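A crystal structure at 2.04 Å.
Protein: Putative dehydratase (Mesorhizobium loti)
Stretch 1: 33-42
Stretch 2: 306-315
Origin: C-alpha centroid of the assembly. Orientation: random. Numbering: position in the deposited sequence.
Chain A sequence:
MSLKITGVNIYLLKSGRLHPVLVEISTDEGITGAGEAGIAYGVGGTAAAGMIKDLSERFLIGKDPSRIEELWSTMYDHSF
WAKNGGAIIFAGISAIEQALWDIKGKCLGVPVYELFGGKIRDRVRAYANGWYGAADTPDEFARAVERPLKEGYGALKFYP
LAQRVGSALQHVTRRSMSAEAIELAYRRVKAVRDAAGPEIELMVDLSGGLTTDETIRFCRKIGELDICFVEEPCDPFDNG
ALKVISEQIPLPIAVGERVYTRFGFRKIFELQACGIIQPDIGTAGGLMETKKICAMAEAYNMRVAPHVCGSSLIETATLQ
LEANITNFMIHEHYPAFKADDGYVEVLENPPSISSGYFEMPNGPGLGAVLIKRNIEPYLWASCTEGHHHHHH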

# COMPACT_ATOMS: atom_id res chain seq x y z
N GLY A 33 30.40 -33.86 19.35
CA GLY A 33 29.39 -33.44 18.40
C GLY A 33 30.07 -32.91 17.15
O GLY A 33 31.11 -32.26 17.25
N ALA A 34 29.48 -33.18 15.99
CA ALA A 34 30.05 -32.72 14.72
C ALA A 34 29.09 -31.80 13.97
O ALA A 34 27.87 -31.99 14.01
CB ALA A 34 30.40 -33.92 13.86
N GLY A 35 29.65 -30.80 13.29
CA GLY A 35 28.84 -29.86 12.53
C GLY A 35 29.58 -29.39 11.29
O GLY A 35 30.80 -29.53 11.20
N GLU A 36 28.86 -28.82 10.33
CA GLU A 36 29.46 -28.32 9.09
C GLU A 36 28.91 -26.96 8.68
O GLU A 36 27.71 -26.73 8.70
CB GLU A 36 29.25 -29.33 7.96
CG GLU A 36 30.01 -28.99 6.66
CD GLU A 36 29.99 -30.14 5.64
OE1 GLU A 36 29.78 -31.30 6.04
OE2 GLU A 36 30.21 -29.88 4.44
N ALA A 37 29.81 -26.06 8.30
CA ALA A 37 29.42 -24.73 7.85
C ALA A 37 29.20 -24.84 6.34
O ALA A 37 30.03 -25.40 5.63
CB ALA A 37 30.52 -23.72 8.17
N GLY A 38 28.08 -24.31 5.86
CA GLY A 38 27.77 -24.41 4.44
C GLY A 38 28.60 -23.58 3.48
O GLY A 38 28.09 -23.14 2.45
N ILE A 39 29.87 -23.35 3.79
CA ILE A 39 30.73 -22.57 2.89
C ILE A 39 31.79 -23.48 2.25
O ILE A 39 32.98 -23.20 2.31
CB ILE A 39 31.43 -21.42 3.65
CG1 ILE A 39 30.43 -20.67 4.54
CG2 ILE A 39 32.07 -20.46 2.65
CD1 ILE A 39 29.36 -19.87 3.79
N ALA A 40 31.34 -24.58 1.65
CA ALA A 40 32.23 -25.54 1.01
C ALA A 40 32.61 -25.12 -0.42
O ALA A 40 33.49 -25.72 -1.04
CB ALA A 40 31.56 -26.91 0.97
N TYR A 41 31.96 -24.08 -0.93
CA TYR A 41 32.25 -23.59 -2.27
C TYR A 41 32.21 -22.07 -2.28
O TYR A 41 31.88 -21.45 -1.27
CB TYR A 41 31.25 -24.16 -3.28
CG TYR A 41 29.81 -23.91 -2.89
CD1 TYR A 41 29.13 -22.78 -3.34
CD2 TYR A 41 29.16 -24.77 -2.00
CE1 TYR A 41 27.83 -22.51 -2.91
CE2 TYR A 41 27.87 -24.50 -1.56
CZ TYR A 41 27.21 -23.37 -2.02
OH TYR A 41 25.95 -23.09 -1.59
N GLY A 42 32.56 -21.48 -3.41
CA GLY A 42 32.58 -20.03 -3.48
C GLY A 42 33.83 -19.54 -2.78
O GLY A 42 34.72 -20.33 -2.47
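Stretch 2 (306-315) PHVCGSSLIE

Stretch 2 approaches stretch 1 as an extended loop, residues 306 to 311, that turns into a helix at Ser312. The two stretches run in opposite directions: Glu36 pairs with Ile314 (CA to CA 5.6 Å) and Ala40 with Gly310 (CA to CA 5.4 Å).

Polar contacts centre on Glu36, whose extended side chain meets the start of the helix. Glu36 OE1 accepts a very short hydrogen bond from Ser311 OG (2.5 Å) and another from Ile314 N (3.0 Å). Glu36 OE2 accepts from Ser311 N (2.8 Å, nearly straight). The first NH groups of a helix have no carbonyl partner within it, and Glu36 OE1 accepts from one of them, Ile314 N. Ser311 is the N-cap, and Ser311 OG also accepts from Leu313 N at 3.2 Å. Gly310 leaves room for the acid: Glu36 OE2 lies 3.3 Å from Gly310 CA, and a CB there would clash with OE2.

Van der Waals contacts flank this site. Leu313 CD2 makes an apolar contact with Ala34 CB at 3.9 Å and lies 3.6 Å from Gly35 O. Ile314 CD1 reaches Gly38 CA at 4.3 Å. Ala40 CB sits 3.6 Å from Cys309 O.

Aromatic contacts involve Tyr41. Tyr41 CE2 is 3.8 Å from Cys309 CB, an apolar contact, and Cys309 O lies at the ring edge. The Tyr41 and His307 rings meet rim to rim, centroids 6.0 Å apart.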

# COMPACT_ATOMS: atom_id res chain seq x y z
N PRO A 306 15.50 -28.10 0.80
CA PRO A 306 16.77 -27.73 1.45
C PRO A 306 17.97 -27.79 0.53
O PRO A 306 18.15 -28.75 -0.21
CB PRO A 306 16.88 -28.74 2.59
CG PRO A 306 15.45 -29.12 2.87
CD PRO A 306 14.90 -29.26 1.48
N HIS A 307 18.78 -26.74 0.56
CA HIS A 307 19.97 -26.73 -0.25
C HIS A 307 21.08 -27.39 0.55
O HIS A 307 21.23 -27.13 1.75
CB HIS A 307 20.38 -25.30 -0.60
CG HIS A 307 21.70 -25.22 -1.30
ND1 HIS A 307 22.86 -24.86 -0.66
CD2 HIS A 307 22.05 -25.51 -2.58
CE1 HIS A 307 23.87 -24.92 -1.51
NE2 HIS A 307 23.41 -25.32 -2.68
N VAL A 308 21.83 -28.26 -0.10
CA VAL A 308 22.93 -28.94 0.57
C VAL A 308 24.05 -29.25 -0.40
O VAL A 308 23.83 -29.90 -1.43
CB VAL A 308 22.47 -30.26 1.22
CG1 VAL A 308 21.50 -29.98 2.34
CG2 VAL A 308 21.80 -31.14 0.20
N CYS A 309 25.24 -28.76 -0.09
CA CYS A 309 26.42 -29.02 -0.91
C CYS A 309 27.68 -28.90 -0.06
O CYS A 309 28.23 -27.81 0.12
CB CYS A 309 26.50 -28.04 -2.08
SG CYS A 309 27.90 -28.39 -3.18
N GLY A 310 28.13 -30.03 0.46
CA GLY A 310 29.32 -30.07 1.29
C GLY A 310 29.78 -31.51 1.39
O GLY A 310 29.76 -32.24 0.41
N SER A 311 30.20 -31.92 2.58
CA SER A 311 30.65 -33.29 2.76
C SER A 311 29.46 -34.16 3.17
O SER A 311 28.33 -33.68 3.29
CB SER A 311 31.72 -33.35 3.86
OG SER A 311 31.12 -33.19 5.13
N SER A 312 29.72 -35.45 3.38
CA SER A 312 28.67 -36.39 3.80
C SER A 312 28.04 -35.95 5.13
O SER A 312 26.89 -36.29 5.42
CB SER A 312 29.26 -37.79 3.98
OG SER A 312 29.78 -38.30 2.77
N LEU A 313 28.80 -35.22 5.94
CA LEU A 313 28.27 -34.77 7.23
C LEU A 313 27.06 -33.85 7.08
O LEU A 313 25.98 -34.16 7.58
CB LEU A 313 29.36 -34.06 8.05
CG LEU A 313 28.91 -33.47 9.41
CD1 LEU A 313 28.26 -34.56 10.25
CD2 LEU A 313 30.11 -32.88 10.14
N ILE A 314 27.22 -32.73 6.38
CA ILE A 314 26.08 -31.82 6.23
C ILE A 314 24.90 -32.47 5.50
O ILE A 314 23.75 -32.12 5.74
CB ILE A 314 26.47 -30.50 5.53
CG1 ILE A 314 25.32 -29.50 5.69
CG2 ILE A 314 26.77 -30.73 4.07
CD1 ILE A 314 25.75 -28.04 5.61
N GLU A 315 25.19 -33.42 4.61
CA GLU A 315 24.11 -34.10 3.89
C GLU A 315 23.31 -34.96 4.88
O GLU A 315 22.08 -34.97 4.86
CB GLU A 315 24.67 -35.01 2.79
CG GLU A 315 25.35 -34.28 1.65
CD GLU A 315 25.89 -35.23 0.59
OE1 GLU A 315 25.11 -36.10 0.13
OE2 GLU A 315 27.08 -35.10 0.22